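Local coordinates for occlusion-derived virus envelope protein E66 (Autographa californica nucleopolyhedrovirus, PDB 3VSN), which acts as a lyase on non-sulfated chondroitin and is essential for oral infectivity of the virus, perhaps by digesting the chondroitin sulfate barrier of the host midgut, at residues Q32-W37 with Y265-G270; E221-I226 with D271-T276; C445-D450 with V578-G583. All blocks are in the same frame, centred on the assembly; numbering follows the deposited sequence.

In the fold
The three contacts illustrate how each part of a two-part chain is packed by its own contacts. Contacts 1 and 2 belong to the alpha/alpha toroid, their centres about 15 Å apart, and they touch through Tyr265 and Thr266 of helix 262-269. Their segments alternate along the chain: 32-37, 221-226, 265-270, 271-276, the last two being continuous. One helix and the loop after it thus serve both contacts, first meeting the N-terminal helix 29-48, then helix 217-225 near the active site. Contact 3 follows later in the sequence, between strands of two different sheets in the beta-sandwich part, and touches neither of the others. Its centre is about 47 Å from that of contact 1 and about 41 Å from that of contact 2.

Contact 1: Q32-W37 with Y265-G270; sequences QNFERW and YTYYFG
Phe34 and Trp37 of helix 29-48 interlock with Tyr267 and Tyr268 of helix 262-269 in an aromatic cluster that joins two antiparallel helices of the alpha/alpha toroid. The short axes approach to 11.7 Å at 163°, a wide spacing bridged by rings.

Trp37 and Tyr267 meet obliquely. Tyr267 lies over one face of the indole, its CE2 3.5 Å from Trp37 CG, with its ring tilted by 31° against the five-membered ring of Trp37. Its CB makes a CH-pi contact nearby, 4.0 Å from the centroid of the six-membered ring of Trp37. Having CG anti to the backbone N (chi1 -178°) carries the Tyr267 ring outward to the first helix.

Phe34 is approached from two directions. Tyr267 CE1 comes to its edge, near the ring plane, 3.6 Å from Phe34 CD1, while Tyr268 CE1 lies over a face, 3.4 Å from Phe34 CE1. Met149 and Ile153 of helix 138-154 also pack on Phe34.

The polar end of Tyr268 is satisfied within this apolar setting: its OH is hydrogen-bonded to Val197 O of helix 189-205 and at the same time lies 3.2 Å from Phe34 CZ.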
ATOM      1  N   GLN A  32      25.282   0.700  26.673  1.00 22.45           N
ATOM      2  CA  GLN A  32      24.909   2.083  26.963  1.00 22.43           C
ATOM      3  C   GLN A  32      24.588   2.873  25.687  1.00 21.56           C
ATOM      4  O   GLN A  32      23.643   3.664  25.670  1.00 21.37           O
ATOM      5  CB  GLN A  32      25.982   2.774  27.807  1.00 23.17           C
ATOM      6  CG  GLN A  32      26.046   2.232  29.229  1.00 24.39           C
ATOM      7  CD  GLN A  32      27.205   2.778  30.042  1.00 25.15           C
ATOM      8  OE1 GLN A  32      28.148   3.360  29.503  1.00 26.16           O
ATOM      9  NE2 GLN A  32      27.140   2.582  31.352  1.00 25.50           N
ATOM     10  N   ASN A  33      25.360   2.637  24.628  1.00 20.69           N
ATOM     11  CA  ASN A  33      25.103   3.257  23.328  1.00 20.53           C
ATOM     12  C   ASN A  33      23.776   2.807  22.710  1.00 19.51           C
ATOM     13  O   ASN A  33      23.053   3.624  22.133  1.00 19.47           O
ATOM     14  CB  ASN A  33      26.253   2.985  22.352  1.00 21.13           C
ATOM     15  CG  ASN A  33      27.550   3.678  22.752  1.00 21.75           C
ATOM     16  OD1 ASN A  33      27.558   4.635  23.530  1.00 22.15           O
ATOM     17  ND2 ASN A  33      28.659   3.191  22.210  1.00 22.12           N
ATOM     18  N   PHE A  34      23.459   1.517  22.824  1.00 18.73           N
ATOM     19  CA  PHE A  34      22.182   1.011  22.314  1.00 18.17           C
ATOM     20  C   PHE A  34      21.004   1.598  23.080  1.00 17.83           C
ATOM     21  O   PHE A  34      20.016   2.017  22.476  1.00 17.64           O
ATOM     22  CB  PHE A  34      22.097  -0.520  22.331  1.00 17.87           C
ATOM     23  CG  PHE A  34      20.732  -1.040  21.960  1.00 17.72           C
ATOM     24  CD1 PHE A  34      20.271  -0.937  20.648  1.00 17.55           C
ATOM     25  CD2 PHE A  34      19.886  -1.585  22.924  1.00 17.54           C
ATOM     26  CE1 PHE A  34      19.009  -1.386  20.299  1.00 17.35           C
ATOM     27  CE2 PHE A  34      18.622  -2.042  22.579  1.00 17.59           C
ATOM     28  CZ  PHE A  34      18.184  -1.941  21.263  1.00 17.47           C
ATOM     29  N   GLU A  35      21.111   1.625  24.407  1.00 17.35           N
ATOM     30  CA  GLU A  35      20.052   2.183  25.243  1.00 17.39           C
ATOM     31  C   GLU A  35      19.826   3.667  24.954  1.00 17.28           C
ATOM     32  O   GLU A  35      18.685   4.129  24.950  1.00 16.56           O
ATOM     33  CB  GLU A  35      20.326   1.931  26.729  1.00 17.69           C
ATOM     34  CG  GLU A  35      20.098   0.480  27.135  1.00 18.02           C
ATOM     35  CD  GLU A  35      20.397   0.204  28.598  1.00 18.53           C
ATOM     36  OE1 GLU A  35      20.760   1.150  29.332  1.00 18.95           O
ATOM     37  OE2 GLU A  35      20.269  -0.971  29.013  1.00 18.41           O
ATOM     38  N   ARG A  36      20.909   4.393  24.683  1.00 17.47           N
ATOM     39  CA  ARG A  36      20.829   5.803  24.291  1.00 17.74           C
ATOM     40  C   ARG A  36      20.113   5.971  22.945  1.00 17.23           C
ATOM     41  O   ARG A  36      19.222   6.815  22.804  1.00 16.89           O
ATOM     42  CB  ARG A  36      22.232   6.425  24.228  1.00 18.68           C
ATOM     43  CG  ARG A  36      22.236   7.931  24.002  1.00 20.02           C
ATOM     44  CD  ARG A  36      23.623   8.536  24.188  1.00 21.35           C
ATOM     45  NE  ARG A  36      24.081   8.437  25.576  1.00 22.21           N
ATOM     46  CZ  ARG A  36      25.041   7.617  25.999  1.00 22.72           C
ATOM     47  NH1 ARG A  36      25.674   6.819  25.146  1.00 22.85           N
ATOM     48  NH2 ARG A  36      25.369   7.601  27.281  1.00 23.27           N
ATOM     49  N   TRP A  37      20.515   5.161  21.969  1.00 16.89           N
ATOM     50  CA  TRP A  37      19.908   5.172  20.640  1.00 16.78           C
ATOM     51  C   TRP A  37      18.441   4.823  20.712  1.00 16.48           C
ATOM     52  O   TRP A  37      17.615   5.457  20.047  1.00 16.44           O
ATOM     53  CB  TRP A  37      20.677   4.237  19.714  1.00 16.90           C
ATOM     54  CG  TRP A  37      20.046   4.014  18.360  1.00 17.07           C
ATOM     55  CD1 TRP A  37      20.278   4.725  17.182  1.00 17.22           C
ATOM     56  CD2 TRP A  37      19.070   2.979  17.996  1.00 17.00           C
ATOM     57  NE1 TRP A  37      19.523   4.217  16.150  1.00 17.15           N
ATOM     58  CE2 TRP A  37      18.777   3.172  16.570  1.00 17.07           C
ATOM     59  CE3 TRP A  37      18.429   1.953  18.685  1.00 17.15           C
ATOM     60  CZ2 TRP A  37      17.879   2.364  15.889  1.00 17.23           C
ATOM     61  CZ3 TRP A  37      17.525   1.142  17.985  1.00 17.21           C
ATOM     62  CH2 TRP A  37      17.260   1.344  16.619  1.00 17.22           C
ATOM     63  N   TYR A 265      17.598  -4.040  13.725  1.00 17.75           N
ATOM     64  CA  TYR A 265      18.532  -4.992  13.118  1.00 18.30           C
ATOM     65  C   TYR A 265      19.683  -4.312  12.382  1.00 18.92           C
ATOM     66  O   TYR A 265      20.822  -4.790  12.420  1.00 19.23           O
ATOM     67  CB  TYR A 265      17.800  -5.975  12.204  1.00 17.84           C
ATOM     68  CG  TYR A 265      16.907  -6.929  12.961  1.00 17.84           C
ATOM     69  CD1 TYR A 265      17.443  -7.855  13.858  1.00 17.81           C
ATOM     70  CD2 TYR A 265      15.523  -6.904  12.790  1.00 17.52           C
ATOM     71  CE1 TYR A 265      16.627  -8.726  14.564  1.00 17.49           C
ATOM     72  CE2 TYR A 265      14.698  -7.774  13.487  1.00 17.48           C
ATOM     73  CZ  TYR A 265      15.258  -8.681  14.372  1.00 17.52           C
ATOM     74  OH  TYR A 265      14.441  -9.544  15.066  1.00 17.61           O
ATOM     75  N   THR A 266      19.382  -3.192  11.726  1.00 19.40           N
ATOM     76  CA  THR A 266      20.406  -2.377  11.077  1.00 20.26           C
ATOM     77  C   THR A 266      21.368  -1.788  12.118  1.00 20.43           C
ATOM     78  O   THR A 266      22.584  -1.765  11.898  1.00 20.69           O
ATOM     79  CB  THR A 266      19.774  -1.287  10.183  1.00 20.53           C
ATOM     80  OG1 THR A 266      19.072  -1.920   9.106  1.00 20.88           O
ATOM     81  CG2 THR A 266      20.836  -0.360   9.595  1.00 21.04           C
ATOM     82  N   TYR A 267      20.829  -1.338  13.251  1.00 20.19           N
ATOM     83  CA  TYR A 267      21.666  -0.858  14.348  1.00 20.35           C
ATOM     84  C   TYR A 267      22.520  -1.989  14.924  1.00 20.68           C
ATOM     85  O   TYR A 267      23.733  -1.835  15.080  1.00 21.41           O
ATOM     86  CB  TYR A 267      20.840  -0.203  15.466  1.00 20.25           C
ATOM     87  CG  TYR A 267      21.721   0.342  16.574  1.00 20.21           C
ATOM     88  CD1 TYR A 267      22.220  -0.498  17.573  1.00 20.22           C
ATOM     89  CD2 TYR A 267      22.089   1.684  16.604  1.00 20.10           C
ATOM     90  CE1 TYR A 267      23.051  -0.015  18.569  1.00 20.08           C
ATOM     91  CE2 TYR A 267      22.916   2.176  17.603  1.00 20.17           C
ATOM     92  CZ  TYR A 267      23.391   1.322  18.582  1.00 20.04           C
ATOM     93  OH  TYR A 267      24.208   1.798  19.577  1.00 20.19           O
ATOM     94  N   TYR A 268      21.873  -3.111  15.241  1.00 20.40           N
ATOM     95  CA  TYR A 268      22.526  -4.279  15.835  1.00 20.55           C
ATOM     96  C   TYR A 268      23.633  -4.874  14.964  1.00 21.74           C
ATOM     97  O   TYR A 268      24.747  -5.114  15.442  1.00 21.86           O
ATOM     98  CB  TYR A 268      21.510  -5.398  16.079  1.00 19.67           C
ATOM     99  CG  TYR A 268      20.538  -5.248  17.233  1.00 18.75           C
ATOM    100  CD1 TYR A 268      20.895  -4.607  18.423  1.00 18.69           C
ATOM    101  CD2 TYR A 268      19.269  -5.817  17.150  1.00 18.41           C
ATOM    102  CE1 TYR A 268      19.995  -4.507  19.479  1.00 18.35           C
ATOM    103  CE2 TYR A 268      18.365  -5.721  18.195  1.00 18.11           C
ATOM    104  CZ  TYR A 268      18.731  -5.067  19.355  1.00 18.09           C
ATOM    105  OH  TYR A 268      17.822  -4.991  20.387  1.00 18.31           O
ATOM    106  N   PHE A 269      23.314  -5.129  13.694  1.00 22.46           N
ATOM    107  CA  PHE A 269      24.159  -5.980  12.855  1.00 23.38           C
ATOM    108  C   PHE A 269      24.700  -5.331  11.573  1.00 24.32           C
ATOM    109  O   PHE A 269      25.373  -5.990  10.780  1.00 24.64           O
ATOM    110  CB  PHE A 269      23.450  -7.313  12.560  1.00 23.32           C
ATOM    111  CG  PHE A 269      22.930  -8.010  13.792  1.00 23.39           C
ATOM    112  CD1 PHE A 269      23.797  -8.380  14.821  1.00 23.36           C
ATOM    113  CD2 PHE A 269      21.575  -8.296  13.928  1.00 23.41           C
ATOM    114  CE1 PHE A 269      23.322  -9.013  15.959  1.00 23.19           C
ATOM    115  CE2 PHE A 269      21.094  -8.935  15.063  1.00 23.52           C
ATOM    116  CZ  PHE A 269      21.970  -9.292  16.081  1.00 23.46           C
ATOM    117  N   GLY A 270      24.414  -4.045  11.381  1.00 25.35           N
ATOM    118  CA  GLY A 270      25.051  -3.266  10.318  1.00 26.27           C
ATOM    119  C   GLY A 270      24.206  -3.015   9.083  1.00 27.45           C
ATOM    120  O   GLY A 270      23.135  -3.603   8.911  1.00 26.57           O
TER

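Contact 2: E221-I226 with D271-T276; sequences EILNTI and DEVINT
Leu223 and Val273 turn their backbone carbonyls to one water molecule, which donates a hydrogen bond to each: it stands 2.7 Å from Leu223 O and 2.6 Å from Val273 O. Two acceptors, which cannot bond each other, are thereby linked through a shared donor, and the last turn of helix 217-225 is tied to a loop that has no regular structure.

The direct side-chain contacts are aliphatic. At one end, branch meets branch, Leu223 CD2 lying 3.8 Å from Val273 CG1. At the other, Ile226 reaches Ile274 with its terminal methyl, CD1 being 3.7 Å from Ile274 CG1, and the two side chains cross obliquely. Ile226 holds CG1 between its backbone N and carbonyl carbon (chi1 64°), which directs CD1 to both loop residues, Val273 CG2 being a more distant neighbour of Ile226 CD1 at 4.2 Å. Ile274 also packs against backbone: its CG1 is 3.4 Å from Ile226 O.

Beyond these residues the loop prepares the next helix. Asn275 is the centre of an inverse gamma turn, closed by a weak bond from Thr276 N to Ile274 O, and is the N-cap of helix 276-284, its OD1 accepting from Gly278 N. Its ND2 bonds Phe228 O, just past the first segment, adding a direct polar tie between the two chain parts.

The side chain of Ile226 lies about 7 Å from that of Tyr254, the catalytic proton donor, which places the contact close to the active site. Around it, Met193 of helix 189-205 and Tyr265 of helix 262-269 pack on Ile226, while Arg214 of helix 210-214 touches both Leu223 and Val273.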
ATOM      1  N   GLU A 221      19.018 -17.302  11.442  1.00 25.86           N
ATOM      2  CA  GLU A 221      17.726 -17.536  10.795  1.00 25.73           C
ATOM      3  C   GLU A 221      17.000 -16.216  10.509  1.00 25.38           C
ATOM      4  O   GLU A 221      16.451 -16.026   9.419  1.00 24.57           O
ATOM      5  CB  GLU A 221      16.846 -18.458  11.641  1.00 26.47           C
ATOM      6  CG  GLU A 221      17.341 -19.896  11.705  1.00 27.49           C
ATOM      7  CD  GLU A 221      16.477 -20.797  12.570  1.00 28.23           C
ATOM      8  OE1 GLU A 221      15.382 -20.378  13.004  1.00 28.27           O
ATOM      9  OE2 GLU A 221      16.897 -21.947  12.813  1.00 29.33           O
ATOM     10  N   ILE A 222      17.018 -15.311  11.489  1.00 24.47           N
ATOM     11  CA  ILE A 222      16.382 -13.999  11.349  1.00 24.39           C
ATOM     12  C   ILE A 222      17.083 -13.148  10.286  1.00 24.67           C
ATOM     13  O   ILE A 222      16.416 -12.494   9.479  1.00 24.49           O
ATOM     14  CB  ILE A 222      16.283 -13.251  12.704  1.00 23.91           C
ATOM     15  CG1 ILE A 222      15.294 -13.970  13.629  1.00 23.44           C
ATOM     16  CG2 ILE A 222      15.857 -11.798  12.501  1.00 23.63           C
ATOM     17  CD1 ILE A 222      15.328 -13.500  15.067  1.00 23.14           C
ATOM     18  N   LEU A 223      18.416 -13.169  10.277  1.00 25.08           N
ATOM     19  CA  LEU A 223      19.195 -12.438   9.268  1.00 25.68           C
ATOM     20  C   LEU A 223      18.819 -12.863   7.847  1.00 25.68           C
ATOM     21  O   LEU A 223      18.759 -12.035   6.938  1.00 26.18           O
ATOM     22  CB  LEU A 223      20.701 -12.599   9.497  1.00 25.95           C
ATOM     23  CG  LEU A 223      21.305 -12.002  10.774  1.00 26.17           C
ATOM     24  CD1 LEU A 223      22.789 -12.322  10.847  1.00 26.40           C
ATOM     25  CD2 LEU A 223      21.073 -10.500  10.878  1.00 25.98           C
ATOM     26  N   ASN A 224      18.557 -14.154   7.670  1.00 26.00           N
ATOM     27  CA  ASN A 224      18.062 -14.672   6.403  1.00 26.38           C
ATOM     28  C   ASN A 224      16.666 -14.129   6.099  1.00 25.42           C
ATOM     29  O   ASN A 224      16.397 -13.669   4.986  1.00 25.21           O
ATOM     30  CB  ASN A 224      18.041 -16.201   6.417  1.00 27.67           C
ATOM     31  CG  ASN A 224      18.239 -16.797   5.038  1.00 29.58           C
ATOM     32  OD1 ASN A 224      17.297 -17.298   4.424  1.00 30.94           O
ATOM     33  ND2 ASN A 224      19.469 -16.737   4.540  1.00 30.65           N
ATOM     34  N   THR A 225      15.793 -14.170   7.105  1.00 23.84           N
ATOM     35  CA  THR A 225      14.416 -13.697   6.977  1.00 22.73           C
ATOM     36  C   THR A 225      14.342 -12.211   6.586  1.00 22.09           C
ATOM     37  O   THR A 225      13.497 -11.824   5.773  1.00 21.84           O
ATOM     38  CB  THR A 225      13.613 -13.982   8.269  1.00 22.67           C
ATOM     39  OG1 THR A 225      13.555 -15.400   8.486  1.00 22.10           O
ATOM     40  CG2 THR A 225      12.180 -13.438   8.183  1.00 22.10           C
ATOM     41  N   ILE A 226      15.238 -11.395   7.143  1.00 21.32           N
ATOM     42  CA  ILE A 226      15.210  -9.940   6.921  1.00 20.61           C
ATOM     43  C   ILE A 226      16.059  -9.448   5.740  1.00 20.13           C
ATOM     44  O   ILE A 226      16.133  -8.239   5.491  1.00 19.73           O
ATOM     45  CB  ILE A 226      15.613  -9.137   8.188  1.00 20.78           C
ATOM     46  CG1 ILE A 226      17.069  -9.429   8.583  1.00 20.77           C
ATOM     47  CG2 ILE A 226      14.639  -9.406   9.332  1.00 21.06           C
ATOM     48  CD1 ILE A 226      17.645  -8.488   9.621  1.00 20.55           C
ATOM     49  N   ASP A 271      24.721  -2.152   8.211  1.00 28.77           N
ATOM     50  CA  ASP A 271      24.014  -1.693   7.016  1.00 30.22           C
ATOM     51  C   ASP A 271      23.898  -2.729   5.894  1.00 29.92           C
ATOM     52  O   ASP A 271      23.300  -2.441   4.857  1.00 31.13           O
ATOM     53  CB  ASP A 271      24.688  -0.427   6.460  1.00 31.74           C
ATOM     54  CG  ASP A 271      24.618   0.750   7.416  1.00 33.42           C
ATOM     55  OD1 ASP A 271      23.548   0.979   8.020  1.00 33.88           O
ATOM     56  OD2 ASP A 271      25.639   1.456   7.558  1.00 34.98           O
ATOM     57  N   GLU A 272      24.458  -3.922   6.094  1.00 29.56           N
ATOM     58  CA  GLU A 272      24.463  -4.944   5.047  0.50 29.25           C
ATOM     59  C   GLU A 272      23.378  -6.011   5.204  1.00 28.64           C
ATOM     60  O   GLU A 272      23.076  -6.733   4.252  1.00 29.29           O
ATOM     61  CB  GLU A 272      25.848  -5.594   4.925  0.50 29.98           C
ATOM     62  CG  GLU A 272      26.701  -5.041   3.791  0.50 30.55           C
ATOM     63  CD  GLU A 272      27.104  -3.593   3.998  0.50 30.91           C
ATOM     64  OE1 GLU A 272      27.033  -2.811   3.023  0.50 31.64           O
ATOM     65  OE2 GLU A 272      27.494  -3.234   5.134  0.50 31.30           O
ATOM     66  N   VAL A 273      22.779  -6.103   6.392  1.00 27.02           N
ATOM     67  CA  VAL A 273      21.816  -7.186   6.679  1.00 25.35           C
ATOM     68  C   VAL A 273      20.432  -7.082   6.015  1.00 24.06           C
ATOM     69  O   VAL A 273      19.757  -8.092   5.827  1.00 24.10           O
ATOM     70  CB  VAL A 273      21.663  -7.462   8.199  1.00 25.69           C
ATOM     71  CG1 VAL A 273      22.996  -7.894   8.801  1.00 25.75           C
ATOM     72  CG2 VAL A 273      21.098  -6.254   8.936  1.00 25.62           C
ATOM     73  N   ILE A 274      20.011  -5.870   5.666  1.00 22.60           N
ATOM     74  CA  ILE A 274      18.702  -5.670   5.034  1.00 21.35           C
ATOM     75  C   ILE A 274      18.839  -4.959   3.687  1.00 20.34           C
ATOM     76  O   ILE A 274      19.613  -4.019   3.557  1.00 20.21           O
ATOM     77  CB  ILE A 274      17.746  -4.877   5.954  1.00 21.07           C
ATOM     78  CG1 ILE A 274      17.495  -5.643   7.258  1.00 20.88           C
ATOM     79  CG2 ILE A 274      16.423  -4.605   5.249  1.00 20.81           C
ATOM     80  CD1 ILE A 274      16.736  -4.867   8.312  1.00 20.64           C
ATOM     81  N   ASN A 275      18.087  -5.420   2.688  1.00 19.70           N
ATOM     82  CA  ASN A 275      18.020  -4.746   1.391  1.00 19.40           C
ATOM     83  C   ASN A 275      17.246  -3.423   1.512  1.00 19.13           C
ATOM     84  O   ASN A 275      16.098  -3.313   1.073  1.00 18.48           O
ATOM     85  CB  ASN A 275      17.395  -5.680   0.344  1.00 19.10           C
ATOM     86  CG  ASN A 275      17.389  -5.093  -1.060  1.00 18.85           C
ATOM     87  OD1 ASN A 275      17.982  -4.050  -1.321  1.00 18.88           O
ATOM     88  ND2 ASN A 275      16.703  -5.771  -1.973  1.00 18.98           N
ATOM     89  N   THR A 276      17.902  -2.429   2.108  1.00 19.39           N
ATOM     90  CA  THR A 276      17.288  -1.133   2.417  1.00 19.86           C
ATOM     91  C   THR A 276      16.821  -0.380   1.171  1.00 19.72           C
ATOM     92  O   THR A 276      15.742   0.217   1.181  1.00 19.79           O
ATOM     93  CB  THR A 276      18.235  -0.254   3.275  1.00 20.25           C
ATOM     94  OG1 THR A 276      18.444  -0.891   4.539  1.00 20.91           O
ATOM     95  CG2 THR A 276      17.643   1.136   3.528  1.00 20.68           C
TER
HETATM   96  O   HOH W   1      20.821 -10.471   6.231  1.00 27.17           O

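Contact 3: C445-D450 with V578-G583; sequences CTLFYD and VNVGNG
Tyr449 receives Val580 over one face of its ring, in a CH-pi contact that helps join two sheets of the beta-sandwich domain. The methyl CG1 of Val580 stands 3.8 Å from the Tyr449 ring centroid, 24° off the ring normal, and is displaced toward the rim, where it comes within 3.5 Å of Tyr449 CD2. Asn582 ND2 approaches the same ring obliquely. With CG between the backbone N and the carbonyl carbon (chi1 59°), Tyr449 turns a face of its ring to Val580, and its OH is hydrogen-bonded to Asp563 OD2.

The two chain parts are close to parallel, their end-to-end directions 10° apart, but they pair in different sheets: strand 440-449 bonds along its edges to 426-434 and 452-461, and strand 575-579 to 584-589. Side chains from both meet between them. Leu447 offers a single methyl, CD2, to two valines, 3.8 Å from Val578 CG1 and 3.7 Å from Val580 CG2. Val580 divides its branches: CG1 lies over the Tyr449 ring, CG2 against Leu447 CD2.

At the end of its strand Asn579 forms an Asx turn, its OD1 accepting from Gly581 N at 3.0 Å with the donor above the carbonyl plane, and the chain stays alongside the first segment. Asn582 is fixed from both ends of its amide: OD1 takes the N-H of Val584, and ND2 points back to the first segment. There a water accepts from both segments, 3.2 Å from Asn582 ND2 and 2.9 Å from Asp450 N.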
ATOM      1  N   CYS A 445      -6.711   3.275 -20.264  1.00 11.07           N
ATOM      2  CA  CYS A 445      -5.655   4.260 -20.473  1.00 11.11           C
ATOM      3  C   CYS A 445      -5.724   5.289 -19.355  1.00 10.96           C
ATOM      4  O   CYS A 445      -6.722   5.996 -19.232  1.00 10.89           O
ATOM      5  CB  CYS A 445      -5.855   4.979 -21.811  1.00 11.25           C
ATOM      6  SG  CYS A 445      -5.966   3.921 -23.272  1.00 11.80           S
ATOM      7  N   THR A 446      -4.676   5.378 -18.542  1.00 10.89           N
ATOM      8  CA  THR A 446      -4.635   6.381 -17.476  1.00 10.83           C
ATOM      9  C   THR A 446      -3.396   7.253 -17.620  1.00 10.90           C
ATOM     10  O   THR A 446      -2.315   6.744 -17.889  1.00 10.90           O
ATOM     11  CB  THR A 446      -4.630   5.733 -16.075  1.00 10.90           C
ATOM     12  OG1 THR A 446      -5.536   4.626 -16.047  1.00 10.94           O
ATOM     13  CG2 THR A 446      -5.029   6.745 -15.002  1.00 11.04           C
ATOM     14  N   LEU A 447      -3.562   8.563 -17.447  1.00 10.78           N
ATOM     15  CA  LEU A 447      -2.428   9.477 -17.422  1.00 10.92           C
ATOM     16  C   LEU A 447      -2.480  10.367 -16.182  1.00 11.06           C
ATOM     17  O   LEU A 447      -3.470  11.071 -15.966  1.00 11.05           O
ATOM     18  CB  LEU A 447      -2.388  10.330 -18.701  1.00 10.80           C
ATOM     19  CG  LEU A 447      -1.296  11.401 -18.804  1.00 10.81           C
ATOM     20  CD1 LEU A 447       0.084  10.775 -18.978  1.00 10.68           C
ATOM     21  CD2 LEU A 447      -1.600  12.360 -19.946  1.00 10.86           C
ATOM     22  N   PHE A 448      -1.419  10.321 -15.376  1.00 11.24           N
ATOM     23  CA  PHE A 448      -1.253  11.235 -14.240  1.00 11.43           C
ATOM     24  C   PHE A 448      -0.333  12.383 -14.650  1.00 11.43           C
ATOM     25  O   PHE A 448       0.688  12.161 -15.310  1.00 11.32           O
ATOM     26  CB  PHE A 448      -0.642  10.525 -13.020  1.00 11.80           C
ATOM     27  CG  PHE A 448      -1.523   9.469 -12.398  1.00 12.25           C
ATOM     28  CD1 PHE A 448      -2.680   9.816 -11.709  1.00 12.30           C
ATOM     29  CD2 PHE A 448      -1.166   8.125 -12.465  1.00 12.62           C
ATOM     30  CE1 PHE A 448      -3.481   8.841 -11.126  1.00 12.60           C
ATOM     31  CE2 PHE A 448      -1.961   7.143 -11.881  1.00 12.82           C
ATOM     32  CZ  PHE A 448      -3.124   7.503 -11.215  1.00 12.87           C
ATOM     33  N   TYR A 449      -0.686  13.600 -14.244  1.00 11.35           N
ATOM     34  CA  TYR A 449       0.112  14.798 -14.526  1.00 11.58           C
ATOM     35  C   TYR A 449      -0.162  15.847 -13.440  1.00 11.59           C
ATOM     36  O   TYR A 449      -1.000  15.626 -12.569  1.00 11.53           O
ATOM     37  CB  TYR A 449      -0.250  15.352 -15.916  1.00 11.76           C
ATOM     38  CG  TYR A 449      -1.714  15.711 -16.038  1.00 11.88           C
ATOM     39  CD1 TYR A 449      -2.662  14.754 -16.418  1.00 12.02           C
ATOM     40  CD2 TYR A 449      -2.163  16.998 -15.737  1.00 12.00           C
ATOM     41  CE1 TYR A 449      -4.011  15.077 -16.503  1.00 11.99           C
ATOM     42  CE2 TYR A 449      -3.507  17.328 -15.818  1.00 12.07           C
ATOM     43  CZ  TYR A 449      -4.423  16.369 -16.208  1.00 12.05           C
ATOM     44  OH  TYR A 449      -5.755  16.706 -16.298  1.00 12.54           O
ATOM     45  N   ASP A 450       0.535  16.981 -13.475  1.00 11.83           N
ATOM     46  CA  ASP A 450       0.211  18.079 -12.559  1.00 12.26           C
ATOM     47  C   ASP A 450      -0.856  18.964 -13.223  1.00 12.15           C
ATOM     48  O   ASP A 450      -0.560  19.566 -14.246  1.00 12.19           O
ATOM     49  CB  ASP A 450       1.465  18.910 -12.241  1.00 12.55           C
ATOM     50  CG  ASP A 450       2.582  18.088 -11.599  1.00 12.97           C
ATOM     51  OD1 ASP A 450       2.300  17.172 -10.800  1.00 13.09           O
ATOM     52  OD2 ASP A 450       3.761  18.380 -11.874  1.00 13.52           O
ATOM     53  N   VAL A 578      -3.046  12.139 -26.147  1.00 10.84           N
ATOM     54  CA  VAL A 578      -3.444  13.091 -25.115  1.00 10.98           C
ATOM     55  C   VAL A 578      -2.438  14.235 -25.052  1.00 11.24           C
ATOM     56  O   VAL A 578      -1.244  14.016 -24.847  1.00 11.16           O
ATOM     57  CB  VAL A 578      -3.581  12.432 -23.718  1.00 10.94           C
ATOM     58  CG1 VAL A 578      -4.061  13.448 -22.686  1.00 10.93           C
ATOM     59  CG2 VAL A 578      -4.536  11.250 -23.772  1.00 10.86           C
ATOM     60  N   ASN A 579      -2.926  15.452 -25.261  1.00 11.53           N
ATOM     61  CA  ASN A 579      -2.115  16.643 -25.056  1.00 12.06           C
ATOM     62  C   ASN A 579      -2.648  17.380 -23.834  1.00 12.35           C
ATOM     63  O   ASN A 579      -3.718  17.988 -23.887  1.00 12.43           O
ATOM     64  CB  ASN A 579      -2.124  17.538 -26.307  1.00 12.09           C
ATOM     65  CG  ASN A 579      -1.161  18.717 -26.200  1.00 12.30           C
ATOM     66  OD1 ASN A 579      -0.557  18.956 -25.151  1.00 12.27           O
ATOM     67  ND2 ASN A 579      -1.019  19.464 -27.294  1.00 12.26           N
ATOM     68  N   VAL A 580      -1.905  17.307 -22.730  1.00 12.60           N
ATOM     69  CA  VAL A 580      -2.314  17.949 -21.478  1.00 12.97           C
ATOM     70  C   VAL A 580      -2.356  19.469 -21.634  1.00 13.19           C
ATOM     71  O   VAL A 580      -3.152  20.145 -20.982  1.00 13.08           O
ATOM     72  CB  VAL A 580      -1.391  17.555 -20.298  1.00 13.00           C
ATOM     73  CG1 VAL A 580      -1.852  18.218 -19.012  1.00 13.10           C
ATOM     74  CG2 VAL A 580      -1.362  16.044 -20.122  1.00 12.95           C
ATOM     75  N   GLY A 581      -1.499  19.991 -22.510  1.00 13.45           N
ATOM     76  CA  GLY A 581      -1.452  21.420 -22.798  1.00 14.15           C
ATOM     77  C   GLY A 581      -0.461  22.166 -21.928  1.00 14.57           C
ATOM     78  O   GLY A 581      -0.382  23.391 -21.990  1.00 14.92           O
ATOM     79  N   ASN A 582       0.291  21.422 -21.116  1.00 14.89           N
ATOM     80  CA  ASN A 582       1.264  21.996 -20.183  1.00 15.27           C
ATOM     81  C   ASN A 582       2.695  21.533 -20.473  1.00 15.20           C
ATOM     82  O   ASN A 582       3.597  21.751 -19.663  1.00 15.81           O
ATOM     83  CB  ASN A 582       0.886  21.631 -18.736  1.00 15.55           C
ATOM     84  CG  ASN A 582       1.080  20.150 -18.436  1.00 15.83           C
ATOM     85  OD1 ASN A 582       1.252  19.339 -19.348  1.00 15.93           O
ATOM     86  ND2 ASN A 582       1.055  19.791 -17.152  1.00 16.06           N
ATOM     87  N   GLY A 583       2.893  20.880 -21.617  1.00 14.64           N
ATOM     88  CA  GLY A 583       4.198  20.311 -21.966  1.00 14.02           C
ATOM     89  C   GLY A 583       4.237  18.786 -21.943  1.00 13.59           C
ATOM     90  O   GLY A 583       5.195  18.178 -22.423  1.00 14.04           O
TER
HETATM   91  O   HOH W   2       2.613  17.553 -15.434  1.00 14.92           O